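Proton-dependent oligopeptide transporter family protein (Xanthomonas campestris, PDB 6EI3) probably couples proton movement to the uptake of short peptides across the membrane, as in other POT-family transporters of the Major Facilitator Superfamily. Local coordinates at residues A230-L235 against A261-G266; G265-Q270 against A288-L293; R22-Q27 against L161-L166. One frame throughout, in Å; residues are numbered along the deposited sequence.

Contact 1: residues A230-L235 against A261-G266. With 78M ((2S)-2,3-dihydroxypropyl(7Z)-pentadec-7-enoate), chain O.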
loop_
_atom_site.group_PDB
_atom_site.type_symbol
_atom_site.label_atom_id
_atom_site.label_comp_id
_atom_site.label_asym_id
_atom_site.label_seq_id
_atom_site.Cartn_x
_atom_site.Cartn_y
_atom_site.Cartn_z
ATOM N N ALA A 230 -6.862 -12.624 -23.652
ATOM C CA ALA A 230 -5.911 -13.659 -24.084
ATOM C C ALA A 230 -4.535 -13.060 -24.428
ATOM O O ALA A 230 -3.519 -13.600 -23.984
ATOM C CB ALA A 230 -6.470 -14.425 -25.285
ATOM N N ILE A 231 -4.507 -11.938 -25.200
ATOM C CA ILE A 231 -3.291 -11.203 -25.585
ATOM C C ILE A 231 -2.559 -10.674 -24.335
ATOM O O ILE A 231 -1.325 -10.743 -24.278
ATOM C CB ILE A 231 -3.629 -10.081 -26.614
ATOM C CG1 ILE A 231 -4.014 -10.683 -27.983
ATOM C CG2 ILE A 231 -2.481 -9.052 -26.775
ATOM C CD1 ILE A 231 -4.956 -9.802 -28.828
ATOM N N SER A 232 -3.320 -10.180 -23.326
ATOM C CA SER A 232 -2.743 -9.672 -22.074
ATOM C C SER A 232 -2.081 -10.798 -21.280
ATOM O O SER A 232 -1.057 -10.553 -20.642
ATOM C CB SER A 232 -3.792 -8.947 -21.230
ATOM O OG SER A 232 -4.600 -9.819 -20.455
ATOM N N VAL A 233 -2.655 -12.034 -21.341
ATOM C CA VAL A 233 -2.106 -13.230 -20.678
ATOM C C VAL A 233 -0.759 -13.573 -21.342
ATOM O O VAL A 233 0.204 -13.901 -20.647
ATOM C CB VAL A 233 -3.106 -14.431 -20.693
ATOM C CG1 VAL A 233 -2.448 -15.737 -20.247
ATOM C CG2 VAL A 233 -4.335 -14.148 -19.842
ATOM N N LEU A 234 -0.692 -13.442 -22.676
ATOM C CA LEU A 234 0.508 -13.710 -23.475
ATOM C C LEU A 234 1.593 -12.674 -23.235
ATOM O O LEU A 234 2.765 -13.045 -23.131
ATOM C CB LEU A 234 0.162 -13.808 -24.969
ATOM C CG LEU A 234 -0.045 -15.213 -25.555
ATOM C CD1 LEU A 234 -1.103 -16.014 -24.780
ATOM C CD2 LEU A 234 -0.466 -15.121 -27.003
ATOM N N LEU A 235 1.206 -11.382 -23.127
ATOM C CA LEU A 235 2.134 -10.285 -22.832
ATOM C C LEU A 235 2.648 -10.399 -21.393
ATOM O O LEU A 235 3.812 -10.093 -21.148
ATOM C CB LEU A 235 1.493 -8.910 -23.069
ATOM C CG LEU A 235 1.231 -8.507 -24.530
ATOM C CD1 LEU A 235 0.227 -7.357 -24.600
ATOM C CD2 LEU A 235 2.527 -8.149 -25.265
ATOM N N ALA A 261 -5.262 -4.715 -16.839
ATOM C CA ALA A 261 -5.719 -3.889 -17.948
ATOM C C ALA A 261 -6.455 -4.687 -19.034
ATOM O O ALA A 261 -7.536 -4.274 -19.462
ATOM C CB ALA A 261 -4.552 -3.114 -18.544
ATOM N N GLY A 262 -5.875 -5.815 -19.448
ATOM C CA GLY A 262 -6.426 -6.676 -20.491
ATOM C C GLY A 262 -7.715 -7.375 -20.112
ATOM O O GLY A 262 -8.697 -7.282 -20.854
ATOM N N ILE A 263 -7.726 -8.081 -18.954
ATOM C CA ILE A 263 -8.921 -8.789 -18.471
ATOM C C ILE A 263 -10.007 -7.763 -18.075
ATOM O O ILE A 263 -11.156 -7.923 -18.490
ATOM C CB ILE A 263 -8.595 -9.853 -17.375
ATOM C CG1 ILE A 263 -7.629 -10.942 -17.933
ATOM C CG2 ILE A 263 -9.871 -10.504 -16.800
ATOM C CD1 ILE A 263 -6.728 -11.636 -16.907
ATOM N N GLY A 264 -9.617 -6.701 -17.353
ATOM C CA GLY A 264 -10.514 -5.612 -16.961
ATOM C C GLY A 264 -11.159 -4.922 -18.156
ATOM O O GLY A 264 -12.392 -4.863 -18.254
ATOM N N GLY A 265 -10.320 -4.455 -19.083
ATOM C CA GLY A 265 -10.734 -3.777 -20.305
ATOM C C GLY A 265 -11.510 -4.681 -21.245
ATOM O O GLY A 265 -12.405 -4.219 -21.961
ATOM N N GLY A 266 -11.166 -5.970 -21.221
ATOM C CA GLY A 266 -11.817 -7.009 -22.011
ATOM C C GLY A 266 -13.205 -7.307 -21.488
ATOM O O GLY A 266 -14.121 -7.559 -22.277
HETATM O O21 78M O . -14.898 4.664 -17.292
HETATM C C20 78M O . -14.813 3.251 -17.214
HETATM C C18 78M O . -13.591 2.736 -17.938
HETATM O O19 78M O . -13.626 3.137 -19.310
HETATM C C17 78M O . -13.458 1.236 -17.850
HETATM O O2 78M O . -12.076 0.941 -18.161
HETATM C C1 78M O . -11.608 -0.277 -17.861
HETATM O O1 78M O . -12.299 -1.196 -17.500
HETATM C C2 78M O . -10.117 -0.341 -18.019
HETATM C C3 78M O . -9.388 -0.645 -16.717
HETATM C C4 78M O . -8.106 0.159 -16.551
HETATM C C5 78M O . -6.830 -0.666 -16.533
HETATM C C6 78M O . -6.519 -1.345 -15.194
HETATM C C7 78M O . -5.428 -0.650 -14.445
HETATM C C8 78M O . -4.204 -1.100 -14.230
HETATM C C9 78M O . -3.118 -0.384 -13.479
HETATM C C10 78M O . -2.302 0.520 -14.407
HETATM C C11 78M O . -2.057 1.921 -13.875
HETATM C C12 78M O . -1.948 2.972 -14.974
HETATM C C13 78M O . -1.871 4.417 -14.500
HETATM C C15 78M O . -0.395 6.352 -13.871
HETATM C C14 78M O . -0.498 4.861 -14.028
#

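Contact 2: residues G265-Q270 against A288-L293. With 78M ((2S)-2,3-dihydroxypropyl(7Z)-pentadec-7-enoate), chain O.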
loop_
_atom_site.group_PDB
_atom_site.type_symbol
_atom_site.label_atom_id
_atom_site.label_comp_id
_atom_site.label_asym_id
_atom_site.label_seq_id
_atom_site.Cartn_x
_atom_site.Cartn_y
_atom_site.Cartn_z
ATOM N N GLY A 265 -10.320 -4.455 -19.083
ATOM C CA GLY A 265 -10.734 -3.777 -20.305
ATOM C C GLY A 265 -11.510 -4.681 -21.245
ATOM O O GLY A 265 -12.405 -4.219 -21.961
ATOM N N GLY A 266 -11.166 -5.970 -21.221
ATOM C CA GLY A 266 -11.817 -7.009 -22.011
ATOM C C GLY A 266 -13.205 -7.307 -21.488
ATOM O O GLY A 266 -14.121 -7.559 -22.277
ATOM N N THR A 267 -13.366 -7.260 -20.142
ATOM C CA THR A 267 -14.642 -7.468 -19.450
ATOM C C THR A 267 -15.551 -6.272 -19.721
ATOM O O THR A 267 -16.738 -6.467 -19.957
ATOM C CB THR A 267 -14.417 -7.732 -17.957
ATOM O OG1 THR A 267 -13.600 -8.895 -17.819
ATOM C CG2 THR A 267 -15.722 -7.923 -17.178
ATOM N N TRP A 268 -14.980 -5.044 -19.717
ATOM C CA TRP A 268 -15.684 -3.789 -20.001
ATOM C C TRP A 268 -16.326 -3.829 -21.399
ATOM O O TRP A 268 -17.445 -3.348 -21.570
ATOM C CB TRP A 268 -14.727 -2.581 -19.877
ATOM C CG TRP A 268 -15.395 -1.261 -20.137
ATOM C CD1 TRP A 268 -15.447 -0.585 -21.321
ATOM C CD2 TRP A 268 -16.169 -0.494 -19.203
ATOM N NE1 TRP A 268 -16.203 0.556 -21.183
ATOM C CE2 TRP A 268 -16.648 0.644 -19.890
ATOM C CE3 TRP A 268 -16.481 -0.643 -17.841
ATOM C CZ2 TRP A 268 -17.431 1.623 -19.264
ATOM C CZ3 TRP A 268 -17.238 0.340 -17.217
ATOM C CH2 TRP A 268 -17.732 1.439 -17.934
ATOM N N TRP A 269 -15.610 -4.404 -22.378
ATOM C CA TRP A 269 -16.028 -4.545 -23.777
ATOM C C TRP A 269 -17.296 -5.388 -23.944
ATOM O O TRP A 269 -18.164 -5.025 -24.739
ATOM C CB TRP A 269 -14.905 -5.215 -24.586
ATOM C CG TRP A 269 -14.006 -4.297 -25.357
ATOM C CD1 TRP A 269 -12.906 -3.643 -24.885
ATOM C CD2 TRP A 269 -14.046 -4.051 -26.767
ATOM N NE1 TRP A 269 -12.280 -2.969 -25.908
ATOM C CE2 TRP A 269 -12.959 -3.200 -27.075
ATOM C CE3 TRP A 269 -14.915 -4.436 -27.800
ATOM C CZ2 TRP A 269 -12.715 -2.735 -28.373
ATOM C CZ3 TRP A 269 -14.671 -3.973 -29.082
ATOM C CH2 TRP A 269 -13.585 -3.131 -29.358
ATOM N N GLN A 270 -17.375 -6.530 -23.229
ATOM C CA GLN A 270 -18.446 -7.523 -23.347
ATOM C C GLN A 270 -19.323 -7.688 -22.099
ATOM O O GLN A 270 -20.024 -8.694 -21.998
ATOM C CB GLN A 270 -17.816 -8.894 -23.677
ATOM C CG GLN A 270 -17.110 -9.005 -25.013
ATOM C CD GLN A 270 -16.375 -10.321 -25.200
ATOM O OE1 GLN A 270 -15.427 -10.397 -25.970
ATOM N NE2 GLN A 270 -16.775 -11.389 -24.511
ATOM N N ALA A 288 -19.646 -0.871 -12.052
ATOM C CA ALA A 288 -19.247 0.067 -11.013
ATOM C C ALA A 288 -17.830 -0.275 -10.507
ATOM O O ALA A 288 -17.005 0.631 -10.362
ATOM C CB ALA A 288 -20.249 0.022 -9.872
ATOM N N LEU A 289 -17.536 -1.582 -10.299
ATOM C CA LEU A 289 -16.221 -2.080 -9.862
ATOM C C LEU A 289 -15.126 -1.734 -10.876
ATOM O O LEU A 289 -14.022 -1.386 -10.469
ATOM C CB LEU A 289 -16.253 -3.610 -9.651
ATOM C CG LEU A 289 -16.070 -4.188 -8.236
ATOM C CD1 LEU A 289 -14.911 -3.536 -7.472
ATOM C CD2 LEU A 289 -17.352 -4.157 -7.453
ATOM N N LEU A 290 -15.421 -1.842 -12.186
ATOM C CA LEU A 290 -14.456 -1.507 -13.239
ATOM C C LEU A 290 -14.164 -0.009 -13.317
ATOM O O LEU A 290 -13.025 0.378 -13.574
ATOM C CB LEU A 290 -14.845 -2.076 -14.598
ATOM C CG LEU A 290 -14.851 -3.600 -14.706
ATOM C CD1 LEU A 290 -15.504 -4.041 -16.006
ATOM C CD2 LEU A 290 -13.419 -4.202 -14.535
ATOM N N ARG A 291 -15.173 0.829 -13.054
ATOM C CA ARG A 291 -14.992 2.279 -12.988
ATOM C C ARG A 291 -14.087 2.624 -11.805
ATOM O O ARG A 291 -13.234 3.496 -11.930
ATOM C CB ARG A 291 -16.340 2.991 -12.859
ATOM C CG ARG A 291 -17.142 2.971 -14.139
ATOM C CD ARG A 291 -18.268 3.969 -14.035
ATOM N NE ARG A 291 -19.308 3.738 -15.035
ATOM C CZ ARG A 291 -20.446 3.101 -14.792
ATOM N NH1 ARG A 291 -20.700 2.616 -13.580
ATOM N NH2 ARG A 291 -21.347 2.953 -15.754
ATOM N N VAL A 292 -14.233 1.889 -10.681
ATOM C CA VAL A 292 -13.419 2.019 -9.459
ATOM C C VAL A 292 -11.969 1.652 -9.754
ATOM O O VAL A 292 -11.055 2.344 -9.295
ATOM C CB VAL A 292 -14.015 1.195 -8.279
ATOM C CG1 VAL A 292 -12.956 0.836 -7.231
ATOM C CG2 VAL A 292 -15.178 1.934 -7.641
ATOM N N LEU A 293 -11.760 0.573 -10.524
ATOM C CA LEU A 293 -10.439 0.103 -10.928
ATOM C C LEU A 293 -9.682 1.210 -11.681
ATOM O O LEU A 293 -8.478 1.365 -11.459
ATOM C CB LEU A 293 -10.533 -1.211 -11.754
ATOM C CG LEU A 293 -9.212 -1.821 -12.302
ATOM C CD1 LEU A 293 -8.264 -2.261 -11.184
ATOM C CD2 LEU A 293 -9.493 -2.997 -13.233
HETATM O O21 78M O . -14.898 4.664 -17.292
HETATM C C20 78M O . -14.813 3.251 -17.214
HETATM C C18 78M O . -13.591 2.736 -17.938
HETATM O O19 78M O . -13.626 3.137 -19.310
HETATM C C17 78M O . -13.458 1.236 -17.850
HETATM O O2 78M O . -12.076 0.941 -18.161
HETATM C C1 78M O . -11.608 -0.277 -17.861
HETATM O O1 78M O . -12.299 -1.196 -17.500
HETATM C C2 78M O . -10.117 -0.341 -18.019
HETATM C C3 78M O . -9.388 -0.645 -16.717
HETATM C C4 78M O . -8.106 0.159 -16.551
HETATM C C5 78M O . -6.830 -0.666 -16.533
HETATM C C6 78M O . -6.519 -1.345 -15.194
HETATM C C7 78M O . -5.428 -0.650 -14.445
HETATM C C8 78M O . -4.204 -1.100 -14.230
HETATM C C9 78M O . -3.118 -0.384 -13.479
HETATM C C10 78M O . -2.302 0.520 -14.407
HETATM C C11 78M O . -2.057 1.921 -13.875
HETATM C C12 78M O . -1.948 2.972 -14.974
HETATM C C13 78M O . -1.871 4.417 -14.500
HETATM C C15 78M O . -0.395 6.352 -13.871
HETATM C C14 78M O . -0.498 4.861 -14.028
#

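Contact 3: residues R22-Q27 against L161-L166. With 78M ((2S)-2,3-dihydroxypropyl(7Z)-pentadec-7-enoate), chain I; 78M ((2S)-2,3-dihydroxypropyl(7Z)-pentadec-7-enoate), chain L.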
loop_
_atom_site.group_PDB
_atom_site.type_symbol
_atom_site.label_atom_id
_atom_site.label_comp_id
_atom_site.label_asym_id
_atom_site.label_seq_id
_atom_site.Cartn_x
_atom_site.Cartn_y
_atom_site.Cartn_z
ATOM N N ARG A 22 10.037 -2.076 9.139
ATOM C CA ARG A 22 9.965 -1.398 7.837
ATOM C C ARG A 22 10.665 -0.020 7.806
ATOM O O ARG A 22 11.389 0.279 6.846
ATOM C CB ARG A 22 8.505 -1.298 7.397
ATOM C CG ARG A 22 8.288 -1.166 5.885
ATOM C CD ARG A 22 8.340 0.251 5.348
ATOM N NE ARG A 22 7.594 1.244 6.134
ATOM C CZ ARG A 22 6.326 1.590 5.920
ATOM N NH1 ARG A 22 5.613 0.983 4.979
ATOM N NH2 ARG A 22 5.760 2.534 6.653
ATOM N N ASN A 23 10.468 0.784 8.871
ATOM C CA ASN A 23 10.958 2.157 9.015
ATOM C C ASN A 23 12.458 2.257 9.351
ATOM O O ASN A 23 13.002 3.352 9.263
ATOM C CB ASN A 23 10.072 2.959 10.027
ATOM C CG ASN A 23 8.642 3.124 9.533
ATOM O OD1 ASN A 23 8.251 2.592 8.491
ATOM N ND2 ASN A 23 7.807 3.820 10.277
ATOM N N ILE A 24 13.147 1.130 9.641
ATOM C CA ILE A 24 14.610 1.156 9.830
ATOM C C ILE A 24 15.320 0.403 8.709
ATOM O O ILE A 24 16.546 0.404 8.664
ATOM C CB ILE A 24 15.113 0.650 11.214
ATOM C CG1 ILE A 24 14.629 -0.781 11.522
ATOM C CG2 ILE A 24 14.763 1.613 12.304
ATOM C CD1 ILE A 24 15.634 -1.664 12.253
ATOM N N LEU A 25 14.571 -0.275 7.835
ATOM C CA LEU A 25 15.169 -1.135 6.811
ATOM C C LEU A 25 16.217 -0.434 5.915
ATOM O O LEU A 25 17.322 -0.954 5.767
ATOM C CB LEU A 25 14.084 -1.843 5.954
ATOM C CG LEU A 25 14.596 -2.893 4.915
ATOM C CD1 LEU A 25 15.457 -3.988 5.601
ATOM C CD2 LEU A 25 13.414 -3.581 4.202
ATOM N N VAL A 26 15.872 0.714 5.314
ATOM C CA VAL A 26 16.787 1.452 4.436
ATOM C C VAL A 26 18.015 2.001 5.211
ATOM O O VAL A 26 19.143 1.847 4.739
ATOM C CB VAL A 26 16.028 2.528 3.623
ATOM C CG1 VAL A 26 16.989 3.452 2.883
ATOM C CG2 VAL A 26 15.117 1.855 2.608
ATOM N N GLN A 27 17.801 2.610 6.404
ATOM C CA GLN A 27 18.911 3.130 7.199
ATOM C C GLN A 27 19.840 1.990 7.620
ATOM O O GLN A 27 21.056 2.159 7.603
ATOM C CB GLN A 27 18.406 3.920 8.416
ATOM C CG GLN A 27 19.557 4.618 9.181
ATOM C CD GLN A 27 19.233 6.008 9.670
ATOM O OE1 GLN A 27 18.072 6.393 9.830
ATOM N NE2 GLN A 27 20.269 6.794 9.934
ATOM N N LEU A 161 16.449 4.393 17.279
ATOM C CA LEU A 161 17.353 4.656 18.408
ATOM C C LEU A 161 18.007 3.347 18.846
ATOM O O LEU A 161 19.189 3.346 19.169
ATOM C CB LEU A 161 16.613 5.296 19.608
ATOM C CG LEU A 161 16.277 6.788 19.521
ATOM C CD1 LEU A 161 15.689 7.272 20.827
ATOM C CD2 LEU A 161 17.511 7.633 19.208
ATOM N N ALA A 162 17.240 2.225 18.847
ATOM C CA ALA A 162 17.797 0.894 19.131
ATOM C C ALA A 162 18.854 0.562 18.046
ATOM O O ALA A 162 19.916 0.052 18.375
ATOM C CB ALA A 162 16.695 -0.159 19.114
ATOM N N LEU A 163 18.566 0.870 16.763
ATOM C CA LEU A 163 19.509 0.630 15.662
ATOM C C LEU A 163 20.791 1.433 15.847
ATOM O O LEU A 163 21.885 0.875 15.783
ATOM C CB LEU A 163 18.875 0.968 14.278
ATOM C CG LEU A 163 19.800 0.734 13.035
ATOM C CD1 LEU A 163 20.178 -0.752 12.853
ATOM C CD2 LEU A 163 19.189 1.309 11.765
ATOM N N LYS A 164 20.642 2.740 16.083
ATOM C CA LYS A 164 21.763 3.654 16.233
ATOM C C LYS A 164 22.660 3.358 17.435
ATOM O O LYS A 164 23.880 3.417 17.306
ATOM C CB LYS A 164 21.255 5.106 16.297
ATOM C CG LYS A 164 22.327 6.150 15.937
ATOM C CD LYS A 164 21.916 7.540 16.356
ATOM C CE LYS A 164 23.090 8.491 16.322
ATOM N NZ LYS A 164 23.227 9.160 15.001
ATOM N N HIS A 165 22.070 3.064 18.602
ATOM C CA HIS A 165 22.879 2.904 19.827
ATOM C C HIS A 165 23.123 1.473 20.257
ATOM O O HIS A 165 24.126 1.220 20.914
ATOM C CB HIS A 165 22.269 3.712 20.980
ATOM C CG HIS A 165 21.944 5.123 20.592
ATOM N ND1 HIS A 165 22.942 6.032 20.270
ATOM C CD2 HIS A 165 20.741 5.732 20.467
ATOM C CE1 HIS A 165 22.320 7.154 19.946
ATOM N NE2 HIS A 165 20.993 7.026 20.055
ATOM N N LEU A 166 22.215 0.546 19.928
ATOM C CA LEU A 166 22.346 -0.849 20.345
ATOM C C LEU A 166 22.784 -1.780 19.212
ATOM O O LEU A 166 23.428 -2.791 19.476
ATOM C CB LEU A 166 21.039 -1.373 21.002
ATOM C CG LEU A 166 20.294 -0.485 22.017
ATOM C CD1 LEU A 166 19.020 -1.169 22.507
ATOM C CD2 LEU A 166 21.167 -0.121 23.211
HETATM O O21 78M I . 20.420 9.064 21.878
HETATM C C20 78M I . 21.692 9.240 22.499
HETATM C C18 78M I . 21.545 9.704 23.929
HETATM O O19 78M I . 22.802 10.192 24.403
HETATM C C17 78M I . 21.040 8.624 24.865
HETATM O O2 78M I . 19.837 8.027 24.317
HETATM C C1 78M I . 18.654 8.593 24.588
HETATM O O1 78M I . 18.525 9.664 25.123
HETATM C C2 78M I . 17.521 7.721 24.130
HETATM C C3 78M I . 16.335 7.715 25.088
HETATM C C4 78M I . 15.142 6.944 24.555
HETATM C C5 78M I . 14.625 5.892 25.513
HETATM C C6 78M I . 13.574 4.975 24.910
HETATM C C7 78M I . 12.182 5.319 25.338
HETATM C C8 78M I . 11.327 4.533 25.973
HETATM C C9 78M I . 11.556 3.124 26.433
HETATM C C10 78M I . 10.272 2.399 26.830
HETATM C C11 78M I . 10.516 1.100 27.583
HETATM C C12 78M I . 9.257 0.314 27.905
HETATM C C13 78M I . 9.017 -0.896 27.011
HETATM C C15 78M I . 6.523 -1.409 27.303
HETATM C C14 78M I . 7.633 -0.963 26.364
HETATM O O21 78M L . 27.231 5.857 22.951
HETATM C C20 78M L . 26.626 6.510 24.060
HETATM C C18 78M L . 25.475 7.380 23.610
HETATM O O19 78M L . 25.134 8.330 24.626
HETATM C C17 78M L . 24.264 6.582 23.187
HETATM O O2 78M L . 23.449 6.292 24.349
HETATM C C1 78M L . 23.359 5.023 24.759
HETATM O O1 78M L . 24.108 4.147 24.414
HETATM C C2 78M L . 22.204 4.839 25.704
HETATM C C3 78M L . 21.110 3.905 25.190
HETATM C C4 78M L . 20.182 4.547 24.173
HETATM C C5 78M L . 18.729 4.094 24.268
HETATM C C6 78M L . 18.328 3.004 23.273
HETATM C C7 78M L . 16.834 2.891 23.081
HETATM C C8 78M L . 15.977 2.106 23.727
HETATM C C9 78M L . 16.273 1.137 24.843
HETATM C C10 78M L . 15.074 0.292 25.296
HETATM C C11 78M L . 15.016 -1.101 24.677
HETATM C C12 78M L . 14.049 -2.091 25.334
HETATM C C13 78M L . 12.555 -1.795 25.195
HETATM C C15 78M L . 10.493 -1.772 23.708
HETATM C C14 78M L . 11.993 -1.938 23.782
#

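Contact 1: residues A230-L235 against A261-G266
The backbones of helix 224-239 and helix 248-270 come within 5.0 Å of each other between the CA atoms of Ser232 and Gly262, a close approach, made here by a serine facing a glycine. The two helices form a helical hairpin, joined through a short helical turn. Its place ahead of helix 281-306 is consistent with the extra helix pair that bacterial POT transporters carry between their two six-helix bundles.

Ser232 points at the partner helix, and its CB sits 3.6 Å from the CA of Gly262, which has no side chain to hold it off. The hydroxyl does not bond across the interface. With OG between the backbone N and the carbonyl carbon (chi1 82°), it turns back to hydrogen-bond the carbonyl oxygen of Ala229 in its own helix, and this buried polar atom is satisfied there. OG nevertheless lies over the glycine, 3.6 Å from Gly262 CA.

Beside this close point Val233 leans on Leu259, and another flank of helix 248-270 meets lipid, with Ala261 CA 3.7 Å from C5 of the bound monoacylglycerol. Ile263 flanks the hydroxyl: its side chain starts off alongside, but CG1 comes to 4.1 Å from Ser232 OG.

Contact 2: residues G265-Q270 against A288-L293
Thr267 gives its hydroxyl OG1 to the carbonyl oxygen of Ile263, one turn back in helix 248-270, so that bond stays within the helix and the methyl is what serves the contact. CG2, anti to the backbone N, meets the end of Leu290, 4.1 Å from its CD1. No hydrogen bond joins the two segments. The helix axes are 10.6 Å apart and run roughly antiparallel, at 143°, a wide gap that large side chains fill.

Trp268 and Leu290 share most of this. Trp268 CG is also anti to the backbone N (chi1 -179°), which swings the indole across to helix 281-306. Leu290 slides past it in the opposite direction: CB approaches CE3 obliquely at 3.9 Å, while CD1 reaches back to the ring edge, in its plane, and to the tryptophan's backbone nitrogen. Arg291 comes to the far end of the benzene ring at its edge, with NE 4.0 Å from CH2 and the guanidinium nearly perpendicular to the indole. The cation-pi partner of this ring is instead Arg287, one turn earlier.

One indole face carries the monoacylglycerol. C17, the glycerol carbon that carries the ester, lies over the face, 3.5 Å from Trp268 CD2, and C20 lies 3.9 Å from Arg291 CG. Farther along, Leu293 CD2 touches C6 of the acyl chain, and Tyr493 hydrogen-bonds the lipid. The result is a groove on the membrane-facing surface, lined by these two helices and Tyr493, that holds a monoacylglycerol in the crystal, with a tryptophan at the headgroup and aliphatic residues along the tail.

Contact 3: residues R22-Q27 against L161-L166
The imidazole of His165 is sandwiched: CB of Lys164 lies over the centre of one face, and the ester oxygen O2 of one monoacylglycerol sits over the other. A second lipid approaches obliquely, placing its hydroxyl O21 2.8 Å from His165 NE2. The guanidinium of Arg22 meets a partner at its edge instead, where NE and NH2 converge in plane on one atom, Asn23 OD1. The NE bond is 2.8 Å long to OD1 and fairly straight at 156°. The NH2 bond, 3.1 Å to the same oxygen, is more bent and falls on a lone pair. The grip holds OD1, and the ND2 bond to Ser156 on helix 137-165 helps set which way the amide is turned.

Between the segments themselves the contact is apolar and depends on Leu163. Its CG is anti to the backbone N (chi1 -179°), extending the side chain toward the turn at Ile24, and the single methyl CD2 does the touching. It lies 4.2 Å from Ile24 CB and equally far from Gln27 CG, touching both loosely, the two atoms about a right angle apart around it. Gln27 thus offers its aliphatic part to the leucine while OE1 bonds Ser329.

Ser329 also bonds the carbonyl oxygen of Asn23, as does Gln332, linking this break between helices 4-22 and 25-30, in the first half of the Major Facilitator Superfamily fold, to the loop ahead of helix 334-357 as well as to helix 137-165. On another side Arg22 and Val26 pack on helix 40-60, and helix 168-188 backs the apolar pair, with Ala171 touching both Ile24 and Leu163.

Overall arrangement
From the N terminus, contact 3 comes first: it brings the end of helix 137-165 back to the turn after helix 4-22, closing a long, mostly helical loop within the first half of the transporter. The chain then enters the hairpin of helices 224-239 and 248-270, which contact 1 closes. Contact 2 follows directly, joining helix 248-270 to helix 281-306. Contacts 1 and 2 share Gly265 and Gly266, touch through Gly264 O and Leu290 CD2, and border the same lipid, so that helix 248-270 is packed in turn against helix 224-239 and helix 281-306. Contact 3, its centre about 42 and 44 Å from the centres of contacts 1 and 2, lies across the chain's centre and neither nests with nor crosses them.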